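Local coordinates for germination protein YpeB (Bacillus megaterium QM B1551, PDB 5BOI) that takes part in the germination of Bacillus spores, probably in an inhibitory role, and is represented here by its C-terminal part, which contains PepSY domains, at residues Ile31-Ser36 against Tyr45-Thr50; Val72-Asp77 against Ser145-Ser150; Gln17-Phe22 against Thr58-Thr63; Pro132-Met137 against Ala151-Leu156. All coordinates share one frame; numbering follows the deposited sequence.

Interaction 1: Ile31-Ser36 against Tyr45-Thr50; sequences IHIVKS and YSLTIT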
loop_
_atom_site.group_PDB
_atom_site.type_symbol
_atom_site.label_atom_id
_atom_site.label_comp_id
_atom_site.label_asym_id
_atom_site.label_seq_id
_atom_site.Cartn_x
_atom_site.Cartn_y
_atom_site.Cartn_z
ATOM N N ILE A 31 -26.657 1.949 -1.550
ATOM C CA ILE A 31 -25.618 0.941 -1.370
ATOM C C ILE A 31 -26.179 -0.483 -1.418
ATOM O O ILE A 31 -26.915 -0.900 -0.527
ATOM C CB ILE A 31 -24.870 1.140 -0.037
ATOM C CG1 ILE A 31 -24.441 2.603 0.124
ATOM C CG2 ILE A 31 -23.675 0.187 0.059
ATOM C CD1 ILE A 31 -23.629 2.879 1.378
ATOM N N HIS A 32 -25.829 -1.213 -2.474
ATOM C CA HIS A 32 -26.191 -2.622 -2.626
ATOM C C HIS A 32 -25.125 -3.494 -1.967
ATOM O O HIS A 32 -23.961 -3.479 -2.376
ATOM C CB HIS A 32 -26.349 -2.977 -4.113
ATOM C CG HIS A 32 -26.495 -4.445 -4.384
ATOM N ND1 HIS A 32 -27.675 -5.128 -4.186
ATOM C CD2 HIS A 32 -25.610 -5.355 -4.858
ATOM C CE1 HIS A 32 -27.510 -6.398 -4.518
ATOM N NE2 HIS A 32 -26.264 -6.561 -4.928
ATOM N N ILE A 33 -25.517 -4.248 -0.944
ATOM C CA ILE A 33 -24.551 -5.024 -0.173
ATOM C C ILE A 33 -24.799 -6.531 -0.299
ATOM O O ILE A 33 -25.941 -6.993 -0.278
ATOM C CB ILE A 33 -24.565 -4.600 1.319
ATOM C CG1 ILE A 33 -23.600 -5.455 2.147
ATOM C CG2 ILE A 33 -25.966 -4.682 1.888
ATOM C CD1 ILE A 33 -23.328 -4.903 3.530
ATOM N N VAL A 34 -23.712 -7.284 -0.448
ATOM C CA VAL A 34 -23.755 -8.729 -0.644
ATOM C C VAL A 34 -22.834 -9.421 0.368
ATOM O O VAL A 34 -21.744 -8.927 0.649
ATOM C CB VAL A 34 -23.338 -9.097 -2.093
ATOM C CG1 VAL A 34 -23.060 -10.584 -2.238
ATOM C CG2 VAL A 34 -24.397 -8.641 -3.090
ATOM N N LYS A 35 -23.271 -10.550 0.925
ATOM C CA LYS A 35 -22.443 -11.306 1.866
ATOM C C LYS A 35 -21.784 -12.503 1.176
ATOM O O LYS A 35 -22.361 -13.098 0.267
ATOM C CB LYS A 35 -23.276 -11.779 3.064
ATOM C CG LYS A 35 -24.473 -12.640 2.684
ATOM C CD LYS A 35 -25.124 -13.352 3.878
ATOM C CE LYS A 35 -24.171 -13.576 5.044
ATOM N NZ LYS A 35 -24.882 -14.173 6.218
ATOM N N SER A 36 -20.573 -12.848 1.605
ATOM C CA SER A 36 -19.868 -14.001 1.052
ATOM C C SER A 36 -20.580 -15.309 1.412
ATOM O O SER A 36 -21.084 -15.467 2.521
ATOM C CB SER A 36 -18.415 -14.029 1.542
ATOM O OG SER A 36 -18.347 -14.025 2.956
ATOM N N TYR A 45 -18.143 -8.549 3.235
ATOM C CA TYR A 45 -19.297 -7.878 2.643
ATOM C C TYR A 45 -18.912 -7.128 1.372
ATOM O O TYR A 45 -18.113 -6.194 1.418
ATOM C CB TYR A 45 -19.937 -6.898 3.628
ATOM C CG TYR A 45 -20.524 -7.558 4.850
ATOM C CD1 TYR A 45 -21.773 -8.162 4.792
ATOM C CD2 TYR A 45 -19.863 -7.531 6.070
ATOM C CE1 TYR A 45 -22.326 -8.767 5.899
ATOM C CE2 TYR A 45 -20.421 -8.120 7.192
ATOM C CZ TYR A 45 -21.650 -8.740 7.097
ATOM O OH TYR A 45 -22.212 -9.337 8.198
ATOM N N SER A 46 -19.477 -7.539 0.241
ATOM C CA SER A 46 -19.220 -6.866 -1.034
ATOM C C SER A 46 -20.261 -5.786 -1.291
ATOM O O SER A 46 -21.444 -6.081 -1.461
ATOM C CB SER A 46 -19.218 -7.866 -2.192
ATOM O OG SER A 46 -17.962 -8.508 -2.317
ATOM N N LEU A 47 -19.812 -4.538 -1.337
ATOM C CA LEU A 47 -20.718 -3.413 -1.514
ATOM C C LEU A 47 -20.598 -2.821 -2.908
ATOM O O LEU A 47 -19.501 -2.744 -3.469
ATOM C CB LEU A 47 -20.447 -2.326 -0.471
ATOM C CG LEU A 47 -20.870 -2.567 0.980
ATOM C CD1 LEU A 47 -20.153 -3.758 1.598
ATOM C CD2 LEU A 47 -20.601 -1.322 1.795
ATOM N N THR A 48 -21.737 -2.414 -3.461
ATOM C CA THR A 48 -21.770 -1.669 -4.713
ATOM C C THR A 48 -22.487 -0.347 -4.473
ATOM O O THR A 48 -23.714 -0.300 -4.418
ATOM C CB THR A 48 -22.482 -2.446 -5.844
ATOM O OG1 THR A 48 -21.843 -3.714 -6.039
ATOM C CG2 THR A 48 -22.425 -1.660 -7.145
ATOM N N ILE A 49 -21.713 0.720 -4.314
ATOM C CA ILE A 49 -22.264 2.036 -4.030
ATOM C C ILE A 49 -22.492 2.822 -5.321
ATOM O O ILE A 49 -21.584 2.976 -6.133
ATOM C CB ILE A 49 -21.336 2.832 -3.099
ATOM C CG1 ILE A 49 -21.135 2.075 -1.786
ATOM C CG2 ILE A 49 -21.894 4.217 -2.839
ATOM C CD1 ILE A 49 -19.692 1.742 -1.491
ATOM N N THR A 50 -23.710 3.317 -5.511
ATOM C CA THR A 50 -24.055 3.998 -6.750
ATOM C C THR A 50 -24.370 5.475 -6.516
ATOM O O THR A 50 -25.208 5.810 -5.684
ATOM C CB THR A 50 -25.270 3.334 -7.434
ATOM O OG1 THR A 50 -26.363 3.275 -6.508
ATOM C CG2 THR A 50 -24.933 1.921 -7.873
#
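The antiparallel beta hairpin of strands 30-35 and 44-50 brings Ile31-Lys35 against Tyr45-Ile49, their short axes 4.5 Å apart. Two hydrogen-bonded pairs hold the backbones. His32 and Thr48 exchange both bonds: Thr48 N gives to His32 O at 2.7 Å and His32 N to Thr48 O at 3.0 Å. Val34 and Ser46 repeat the pattern, with Ser46 N to Val34 O at 2.7 Å.

Ile31, Ile33, Leu47, Ile49 and Tyr45 put their side chains on the face turned to helix 12-22. Ile31 and Ile49 lie side by side, CG2 of Ile31 resting 3.7 Å from CG1 of Ile49, and the same methyl meets Leu47 CD2 at 3.8 Å. Ile33 has CG1 anti to its backbone N (chi1 177°) and beside Leu47 CD1, 3.9 Å away; its CD1 lies 3.8 Å from Tyr45 CD1, the two side chains crossing obliquely. Beyond that, Tyr45 OH bonds to Val10 O, which pins the far end of the ring. The face of His32, Val34, Ser46 and Thr48 is more open, and Ser46 OG bonds to Asp61. An amphipathic hairpin with one face under a helix is consistent with the alpha/beta architecture of PepSY domains.

Interaction 2: Val72-Asp77 against Ser145-Ser150; sequences VLEDRD and SVIGFS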
loop_
_atom_site.group_PDB
_atom_site.type_symbol
_atom_site.label_atom_id
_atom_site.label_comp_id
_atom_site.label_asym_id
_atom_site.label_seq_id
_atom_site.Cartn_x
_atom_site.Cartn_y
_atom_site.Cartn_z
ATOM N N VAL A 72 -11.164 -1.286 -2.174
ATOM C CA VAL A 72 -12.052 -0.287 -2.783
ATOM C C VAL A 72 -11.704 -0.061 -4.241
ATOM O O VAL A 72 -10.530 -0.039 -4.628
ATOM C CB VAL A 72 -11.988 1.096 -2.059
ATOM C CG1 VAL A 72 -12.745 2.177 -2.861
ATOM C CG2 VAL A 72 -12.533 1.009 -0.651
ATOM N N LEU A 73 -12.721 0.102 -5.072
ATOM C CA LEU A 73 -12.473 0.598 -6.413
ATOM C C LEU A 73 -13.635 1.454 -6.882
ATOM O O LEU A 73 -14.775 0.991 -6.904
ATOM C CB LEU A 73 -12.240 -0.548 -7.392
ATOM C CG LEU A 73 -11.908 -0.019 -8.788
ATOM C CD1 LEU A 73 -10.725 0.936 -8.703
ATOM C CD2 LEU A 73 -11.625 -1.157 -9.757
ATOM N N GLU A 74 -13.335 2.711 -7.208
ATOM C CA GLU A 74 -14.292 3.600 -7.850
ATOM C C GLU A 74 -14.021 3.509 -9.333
ATOM O O GLU A 74 -12.975 3.968 -9.792
ATOM C CB GLU A 74 -14.147 5.048 -7.369
ATOM C CG GLU A 74 -14.253 5.240 -5.859
ATOM C CD GLU A 74 -14.320 6.710 -5.460
ATOM O OE1 GLU A 74 -14.548 7.566 -6.349
ATOM O OE2 GLU A 74 -14.139 7.009 -4.256
ATOM N N ASP A 75 -14.947 2.912 -10.077
ATOM C CA ASP A 75 -14.733 2.649 -11.499
ATOM C C ASP A 75 -15.005 3.893 -12.337
ATOM O O ASP A 75 -16.081 4.048 -12.921
ATOM C CB ASP A 75 -15.605 1.487 -11.965
ATOM C CG ASP A 75 -15.259 1.028 -13.365
ATOM O OD1 ASP A 75 -14.090 1.188 -13.776
ATOM O OD2 ASP A 75 -16.160 0.511 -14.050
ATOM N N ARG A 76 -14.004 4.763 -12.397
ATOM C CA ARG A 76 -14.159 6.107 -12.933
ATOM C C ARG A 76 -12.901 6.535 -13.684
ATOM O O ARG A 76 -11.792 6.404 -13.170
ATOM C CB ARG A 76 -14.462 7.088 -11.795
ATOM C CG ARG A 76 -14.882 8.473 -12.245
ATOM C CD ARG A 76 -15.372 9.320 -11.069
ATOM N NE ARG A 76 -14.293 9.980 -10.334
ATOM C CZ ARG A 76 -13.852 9.603 -9.137
ATOM N NH1 ARG A 76 -12.873 10.280 -8.550
ATOM N NH2 ARG A 76 -14.390 8.557 -8.522
ATOM N N ASP A 77 -13.074 7.049 -14.898
ATOM C CA ASP A 77 -11.949 7.544 -15.681
ATOM C C ASP A 77 -11.727 9.040 -15.435
ATOM O O ASP A 77 -12.678 9.830 -15.478
ATOM C CB ASP A 77 -12.180 7.276 -17.168
ATOM C CG ASP A 77 -10.969 7.602 -18.011
ATOM O OD1 ASP A 77 -9.942 6.897 -17.889
ATOM O OD2 ASP A 77 -11.039 8.572 -18.787
ATOM N N SER A 145 -8.875 12.944 -4.821
ATOM C CA SER A 145 -9.717 11.948 -4.160
ATOM C C SER A 145 -9.166 10.541 -4.335
ATOM O O SER A 145 -8.488 10.241 -5.328
ATOM C CB SER A 145 -11.160 11.994 -4.692
ATOM O OG SER A 145 -11.208 11.831 -6.105
ATOM N N VAL A 146 -9.479 9.685 -3.365
ATOM C CA VAL A 146 -9.157 8.266 -3.430
ATOM C C VAL A 146 -10.085 7.584 -4.436
ATOM O O VAL A 146 -11.296 7.786 -4.398
ATOM C CB VAL A 146 -9.289 7.596 -2.043
ATOM C CG1 VAL A 146 -8.976 6.108 -2.126
ATOM C CG2 VAL A 146 -8.345 8.259 -1.041
ATOM N N ILE A 147 -9.520 6.808 -5.354
ATOM C CA ILE A 147 -10.346 6.036 -6.279
ATOM C C ILE A 147 -10.049 4.539 -6.257
ATOM O O ILE A 147 -10.761 3.747 -6.870
ATOM C CB ILE A 147 -10.193 6.558 -7.708
ATOM C CG1 ILE A 147 -8.752 6.451 -8.185
ATOM C CG2 ILE A 147 -10.670 8.004 -7.783
ATOM C CD1 ILE A 147 -8.512 7.215 -9.497
ATOM N N GLY A 148 -8.985 4.151 -5.563
ATOM C CA GLY A 148 -8.688 2.747 -5.397
ATOM C C GLY A 148 -7.922 2.566 -4.099
ATOM O O GLY A 148 -7.196 3.476 -3.683
ATOM N N PHE A 149 -8.117 1.417 -3.456
ATOM C CA PHE A 149 -7.483 1.103 -2.164
ATOM C C PHE A 149 -7.426 -0.408 -1.968
ATOM O O PHE A 149 -8.386 -1.115 -2.266
ATOM C CB PHE A 149 -8.254 1.778 -1.016
ATOM C CG PHE A 149 -7.769 1.412 0.367
ATOM C CD1 PHE A 149 -6.710 2.095 0.951
ATOM C CD2 PHE A 149 -8.405 0.417 1.104
ATOM C CE1 PHE A 149 -6.269 1.774 2.229
ATOM C CE2 PHE A 149 -7.967 0.093 2.386
ATOM C CZ PHE A 149 -6.902 0.777 2.947
ATOM N N SER A 150 -6.299 -0.917 -1.475
ATOM C CA SER A 150 -6.246 -2.317 -1.117
ATOM C C SER A 150 -5.337 -2.514 0.075
ATOM O O SER A 150 -4.150 -2.219 -0.004
ATOM C CB SER A 150 -5.749 -3.166 -2.272
ATOM O OG SER A 150 -5.504 -4.489 -1.815
#
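Backbone hydrogen bonds join Val72-Glu74 to Ile147-Phe149 as antiparallel strands. Val72 and Phe149 form a hydrogen-bonded pair: Val72 N donates to Phe149 O at 2.8 Å, and Phe149 N returns a longer bond to Val72 O at 3.1 Å. Glu74 N gives a nearly straight one (172°) to Ile147 O, also 2.8 Å long. Between them Gly148 CA approaches Val72 O as a CA-H...O contact.

Apolar contact is modest: Val72 CB lies 3.9 Å from Phe149 CB. Leu73 instead sets a methyl against a carbonyl oxygen, CD1 coming to 3.4 Å from Ile147 O.

Charge gathers at Glu74 and Arg76. They form a salt bridge between OE1 and NH2, modelled so short that its exact length is doubtful, with the carboxylate carbon in the guanidinium plane at its edge. Ile147 CG2 touches NH1 of the same guanidinium at 3.3 Å, the two side chains crossing at about a right angle. Glu74 OE2 sits 3.0 Å from Val146 O, two acceptors with no hydrogen bond between them, a pairing that is probably unfavourable. An alanine at Glu74 would probably leave the Arg76 guanidinium without this charge mate and free to turn away from Ile147.

Ile147 and Gly148 form a classic beta bulge opposite Lys138; strand 146-150 lies between strands 69-74 and 134-140, with Phe149 packing on helix 85-98 and edge-to-face with Phe22.

Interaction 3: Gln17-Phe22 against Thr58-Thr63; sequences QVARSF and TYMDIT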
loop_
_atom_site.group_PDB
_atom_site.type_symbol
_atom_site.label_atom_id
_atom_site.label_comp_id
_atom_site.label_asym_id
_atom_site.label_seq_id
_atom_site.Cartn_x
_atom_site.Cartn_y
_atom_site.Cartn_z
ATOM N N GLN A 17 -21.843 1.899 7.381
ATOM C CA GLN A 17 -21.369 3.139 7.983
ATOM C C GLN A 17 -19.855 3.263 7.850
ATOM O O GLN A 17 -19.315 4.366 7.753
ATOM C CB GLN A 17 -21.797 3.214 9.456
ATOM C CG GLN A 17 -21.161 4.351 10.247
ATOM C CD GLN A 17 -19.914 3.917 10.997
ATOM O OE1 GLN A 17 -19.818 2.778 11.459
ATOM N NE2 GLN A 17 -18.947 4.821 11.112
ATOM N N VAL A 18 -19.171 2.125 7.849
ATOM C CA VAL A 18 -17.742 2.115 7.579
ATOM C C VAL A 18 -17.495 2.751 6.217
ATOM O O VAL A 18 -16.669 3.656 6.076
ATOM C CB VAL A 18 -17.172 0.683 7.618
ATOM C CG1 VAL A 18 -15.660 0.702 7.465
ATOM C CG2 VAL A 18 -17.561 0.006 8.924
ATOM N N ALA A 19 -18.253 2.285 5.231
ATOM C CA ALA A 19 -18.152 2.770 3.860
ATOM C C ALA A 19 -18.358 4.284 3.758
ATOM O O ALA A 19 -17.556 4.987 3.142
ATOM C CB ALA A 19 -19.160 2.034 2.972
ATOM N N ARG A 20 -19.435 4.781 4.359
ATOM C CA ARG A 20 -19.758 6.203 4.298
ATOM C C ARG A 20 -18.594 7.063 4.796
ATOM O O ARG A 20 -18.225 8.058 4.167
ATOM C CB ARG A 20 -21.014 6.495 5.118
ATOM C CG ARG A 20 -22.233 5.699 4.688
ATOM C CD ARG A 20 -23.514 6.296 5.262
ATOM N NE ARG A 20 -24.679 5.468 4.964
ATOM C CZ ARG A 20 -25.347 5.500 3.814
ATOM N NH1 ARG A 20 -26.394 4.707 3.633
ATOM N NH2 ARG A 20 -24.964 6.321 2.843
ATOM N N SER A 21 -18.015 6.656 5.920
ATOM C CA SER A 21 -16.896 7.365 6.533
ATOM C C SER A 21 -15.611 7.300 5.703
ATOM O O SER A 21 -14.974 8.322 5.442
ATOM C CB SER A 21 -16.640 6.801 7.928
ATOM O OG SER A 21 -15.902 7.716 8.714
ATOM N N PHE A 22 -15.240 6.090 5.293
ATOM C CA PHE A 22 -14.021 5.850 4.520
ATOM C C PHE A 22 -14.016 6.567 3.170
ATOM O O PHE A 22 -12.980 7.061 2.720
ATOM C CB PHE A 22 -13.851 4.346 4.306
ATOM C CG PHE A 22 -12.471 3.930 3.884
ATOM C CD1 PHE A 22 -11.435 3.867 4.808
ATOM C CD2 PHE A 22 -12.216 3.574 2.570
ATOM C CE1 PHE A 22 -10.165 3.465 4.420
ATOM C CE2 PHE A 22 -10.947 3.166 2.176
ATOM C CZ PHE A 22 -9.920 3.114 3.106
ATOM N N THR A 58 -19.112 2.325 -7.258
ATOM C CA THR A 58 -17.942 2.075 -6.427
ATOM C C THR A 58 -18.114 0.731 -5.737
ATOM O O THR A 58 -19.194 0.417 -5.225
ATOM C CB THR A 58 -17.740 3.184 -5.371
ATOM O OG1 THR A 58 -17.421 4.414 -6.032
ATOM C CG2 THR A 58 -16.603 2.821 -4.395
ATOM N N TYR A 59 -17.049 -0.062 -5.733
ATOM C CA TYR A 59 -17.090 -1.385 -5.140
ATOM C C TYR A 59 -16.191 -1.407 -3.918
ATOM O O TYR A 59 -15.041 -0.977 -3.973
ATOM C CB TYR A 59 -16.656 -2.445 -6.155
ATOM C CG TYR A 59 -17.370 -2.315 -7.482
ATOM C CD1 TYR A 59 -16.899 -1.450 -8.468
ATOM C CD2 TYR A 59 -18.526 -3.036 -7.743
ATOM C CE1 TYR A 59 -17.555 -1.321 -9.684
ATOM C CE2 TYR A 59 -19.185 -2.914 -8.953
ATOM C CZ TYR A 59 -18.697 -2.055 -9.918
ATOM O OH TYR A 59 -19.351 -1.928 -11.123
ATOM N N MET A 60 -16.719 -1.907 -2.815
ATOM C CA MET A 60 -15.970 -1.904 -1.581
ATOM C C MET A 60 -16.157 -3.198 -0.823
ATOM O O MET A 60 -17.278 -3.684 -0.664
ATOM C CB MET A 60 -16.387 -0.730 -0.699
ATOM C CG MET A 60 -15.592 -0.683 0.598
ATOM S SD MET A 60 -15.759 0.888 1.470
ATOM C CE MET A 60 -14.531 0.688 2.764
ATOM N N ASP A 61 -15.050 -3.751 -0.349
ATOM C CA ASP A 61 -15.105 -4.947 0.461
ATOM C C ASP A 61 -14.678 -4.638 1.892
ATOM O O ASP A 61 -13.701 -3.922 2.141
ATOM C CB ASP A 61 -14.235 -6.046 -0.150
ATOM C CG ASP A 61 -14.794 -6.558 -1.474
ATOM O OD1 ASP A 61 -15.670 -7.447 -1.439
ATOM O OD2 ASP A 61 -14.363 -6.075 -2.545
ATOM N N ILE A 62 -15.447 -5.165 2.830
ATOM C CA ILE A 62 -15.181 -4.988 4.248
ATOM C C ILE A 62 -15.248 -6.349 4.923
ATOM O O ILE A 62 -16.048 -7.202 4.541
ATOM C CB ILE A 62 -16.186 -4.018 4.899
ATOM C CG1 ILE A 62 -16.345 -2.754 4.043
ATOM C CG2 ILE A 62 -15.783 -3.689 6.329
ATOM C CD1 ILE A 62 -17.075 -1.625 4.730
ATOM N N THR A 63 -14.397 -6.558 5.915
ATOM C CA THR A 63 -14.347 -7.839 6.597
ATOM C C THR A 63 -15.598 -8.012 7.452
ATOM O O THR A 63 -15.981 -7.106 8.194
ATOM C CB THR A 63 -13.082 -7.964 7.466
ATOM O OG1 THR A 63 -13.009 -6.857 8.372
ATOM C CG2 THR A 63 -11.849 -7.946 6.585
#
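Val18 O accepts the helical hydrogen bond of Phe22 N at 2.9 Å, one turn along helix 12-22, and the side chains of these same two residues reach the strand 57-63. From the strand come Met60 and Ile62, which point toward the helix at their first bond, while the short axes stay 9.8 Å apart and run at 123°. Strand side chains span the gap.

Ile62 meets Val18 through its terminal methyl: Ile62 CD1 sits 3.7 Å from Val18 CB, the two side chains sliding past each other in opposite directions. Met60 carries the other half. With CG anti to the backbone N (chi1 -179°) and an extended chain beyond it, Met60 carries its sulfur to the helix. SD lies 3.9 Å from Ala19 CB and equally near Ala19 CA, so the small residue lets the sulfur come close to the helix backbone. Met60 CE continues to the Phe22 ring, 3.7 Å from CD2 and 4.0 Å from CG, approaching obliquely beside the side-chain stem.

Phe22 is also ringed by Phe95, His99 and Phe149, each edge-to-face with it, while Leu23 and Val72 flank Met60. Between the two segments the contact is carried by aliphatic, thioether and aromatic surface, which implies that helix 12-22 is held on the sheet by shape and burial, with directional bonds left to the backbones on each side.

Interaction 4: Pro132-Met137 against Ala151-Leu156; sequences PDSVKM and AKDFLL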
loop_
_atom_site.group_PDB
_atom_site.type_symbol
_atom_site.label_atom_id
_atom_site.label_comp_id
_atom_site.label_asym_id
_atom_site.label_seq_id
_atom_site.Cartn_x
_atom_site.Cartn_y
_atom_site.Cartn_z
ATOM N N PRO A 132 6.350 -7.102 2.343
ATOM C CA PRO A 132 5.149 -7.933 2.131
ATOM C C PRO A 132 3.852 -7.342 2.703
ATOM O O PRO A 132 2.768 -7.631 2.197
ATOM C CB PRO A 132 5.495 -9.233 2.863
ATOM C CG PRO A 132 6.995 -9.293 2.834
ATOM C CD PRO A 132 7.436 -7.874 2.986
ATOM N N ASP A 133 3.971 -6.530 3.744
ATOM C CA ASP A 133 2.815 -5.977 4.450
ATOM C C ASP A 133 2.445 -4.612 3.863
ATOM O O ASP A 133 2.788 -3.555 4.418
ATOM C CB ASP A 133 3.120 -5.870 5.947
ATOM C CG ASP A 133 3.330 -7.241 6.596
ATOM O OD1 ASP A 133 3.483 -8.237 5.852
ATOM O OD2 ASP A 133 3.352 -7.330 7.838
ATOM N N SER A 134 1.751 -4.645 2.732
ATOM C CA SER A 134 1.602 -3.442 1.917
ATOM C C SER A 134 0.158 -2.968 1.729
ATOM O O SER A 134 -0.808 -3.730 1.823
ATOM C CB SER A 134 2.239 -3.669 0.542
ATOM O OG SER A 134 1.550 -4.663 -0.207
ATOM N N VAL A 135 0.044 -1.678 1.454
ATOM C CA VAL A 135 -1.238 -1.043 1.175
ATOM C C VAL A 135 -1.094 -0.322 -0.158
ATOM O O VAL A 135 -0.112 0.399 -0.369
ATOM C CB VAL A 135 -1.630 -0.077 2.264
ATOM C CG1 VAL A 135 -2.944 0.631 1.885
ATOM C CG2 VAL A 135 -1.778 -0.801 3.604
ATOM N N LYS A 136 -2.060 -0.518 -1.056
ATOM C CA LYS A 136 -1.987 0.060 -2.389
ATOM C C LYS A 136 -3.068 1.124 -2.508
ATOM O O LYS A 136 -4.179 0.926 -2.021
ATOM C CB LYS A 136 -2.183 -1.007 -3.467
ATOM C CG LYS A 136 -0.977 -1.903 -3.698
ATOM C CD LYS A 136 -1.371 -3.227 -4.332
ATOM C CE LYS A 136 -0.197 -4.194 -4.348
ATOM N NZ LYS A 136 1.103 -3.477 -4.199
ATOM N N MET A 137 -2.735 2.244 -3.139
ATOM C CA MET A 137 -3.683 3.349 -3.277
ATOM C C MET A 137 -3.638 3.917 -4.671
ATOM O O MET A 137 -2.570 3.972 -5.280
ATOM C CB MET A 137 -3.375 4.464 -2.297
ATOM C CG MET A 137 -3.283 4.045 -0.870
ATOM S SD MET A 137 -3.424 5.533 0.099
ATOM C CE MET A 137 -5.076 6.072 -0.335
ATOM N N ALA A 151 -5.898 -2.998 1.174
ATOM C CA ALA A 151 -5.073 -3.322 2.337
ATOM C C ALA A 151 -5.019 -4.827 2.549
ATOM O O ALA A 151 -4.806 -5.296 3.673
ATOM C CB ALA A 151 -5.605 -2.629 3.582
ATOM N N LYS A 152 -5.213 -5.587 1.479
ATOM C CA LYS A 152 -5.300 -7.035 1.610
ATOM C C LYS A 152 -3.979 -7.620 2.117
ATOM O O LYS A 152 -3.974 -8.429 3.046
ATOM C CB LYS A 152 -5.703 -7.667 0.274
ATOM C CG LYS A 152 -7.160 -7.391 -0.106
ATOM C CD LYS A 152 -7.517 -7.942 -1.484
ATOM C CE LYS A 152 -7.870 -9.413 -1.417
ATOM N NZ LYS A 152 -8.677 -9.852 -2.592
ATOM N N ASP A 153 -2.864 -7.181 1.532
ATOM C CA ASP A 153 -1.547 -7.659 1.951
ATOM C C ASP A 153 -1.253 -7.270 3.400
ATOM O O ASP A 153 -0.839 -8.098 4.202
ATOM C CB ASP A 153 -0.455 -7.109 1.031
ATOM C CG ASP A 153 -0.508 -7.708 -0.364
ATOM O OD1 ASP A 153 -0.956 -8.865 -0.490
ATOM O OD2 ASP A 153 -0.094 -7.030 -1.330
ATOM N N PHE A 154 -1.492 -6.006 3.724
ATOM C CA PHE A 154 -1.222 -5.475 5.054
ATOM C C PHE A 154 -2.029 -6.176 6.134
ATOM O O PHE A 154 -1.496 -6.522 7.187
ATOM C CB PHE A 154 -1.521 -3.978 5.088
ATOM C CG PHE A 154 -1.280 -3.331 6.423
ATOM C CD1 PHE A 154 -0.007 -3.249 6.946
ATOM C CD2 PHE A 154 -2.329 -2.758 7.127
ATOM C CE1 PHE A 154 0.219 -2.638 8.172
ATOM C CE2 PHE A 154 -2.111 -2.143 8.349
ATOM C CZ PHE A 154 -0.836 -2.084 8.871
ATOM N N LEU A 155 -3.316 -6.372 5.884
ATOM C CA LEU A 155 -4.212 -6.886 6.919
ATOM C C LEU A 155 -4.110 -8.396 7.092
ATOM O O LEU A 155 -4.356 -8.912 8.179
ATOM C CB LEU A 155 -5.666 -6.508 6.614
ATOM C CG LEU A 155 -6.078 -5.038 6.757
ATOM C CD1 LEU A 155 -7.510 -4.840 6.275
ATOM C CD2 LEU A 155 -5.936 -4.567 8.192
ATOM N N LEU A 156 -3.744 -9.104 6.029
ATOM C CA LEU A 156 -3.761 -10.564 6.061
ATOM C C LEU A 156 -2.368 -11.196 6.160
ATOM O O LEU A 156 -2.195 -12.198 6.853
ATOM C CB LEU A 156 -4.491 -11.100 4.830
ATOM C CG LEU A 156 -5.949 -10.647 4.679
ATOM C CD1 LEU A 156 -6.510 -11.065 3.326
ATOM C CD2 LEU A 156 -6.811 -11.185 5.812
HETATM O O HOH W 1 -2.639 -5.046 -0.251
#
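The start of helix 152-156, with Ala151 at its N-cap position, packs against Pro132-Lys136, where the chain turns a corner into strand 134-140; strand 146-150 links the two. Ser134 O draws on the first turn of the helix in two ways. Phe154 N reaches it directly, 3.0 Å away but weakly, at an N-H...O angle of 129°. A water donates to Ser134 O at 3.1 Å and accepts from Asp153 N at 2.8 Å, so two amides of the helix start are tied to a single strand carbonyl.

Asp153 packs on the corner through its CB, which lies 3.5 Å from Pro132 O and 3.4 Å from Ser134 OG. Its CG is anti to the carbonyl carbon (chi1 -70°), and OD2 lies near Ser134 OG without a hydrogen bond. OD1 is held by a salt bridge to Lys157, and Lys136 NZ is near OD2 without touching it. An alanine here would remove the carboxylate and would probably leave Lys157 without this mate and the helix start without a nearby negative charge.

Asp133, bridged to Arg161, centres an inverse gamma turn, and its carbonyl oxygen lies at the edge of the Phe154 ring, 3.8 Å from CD1. The Val135 and Phe154 side chains cross obliquely, Val135 CG2 touching Phe154 CB at 3.5 Å, and the same methyl lies 4.2 Å from Ala151 CB.

Overall arrangement
Interaction 3 touches both 1 and 2 through neighbouring strands, 44-50 pairing with 57-63 and that with 69-74; 1 and 2 do not touch each other. Interaction 3, which lays helix 12-22 over these strands, is the buried one and wholly apolar across its segments. Interaction 1, about 9 Å from it between centres, is a partly buried hairpin with one face covered by that helix and the other more open. Interaction 2 is also an antiparallel strand pair, with three backbone bonds and a bulge on its far side, and adds a Glu-Arg salt bridge. Interaction 4, nearest the middle of the chain, replaces strand pairing with a helix start bound to a strand carbonyl; Phe149 and Val135 join it to interaction 2.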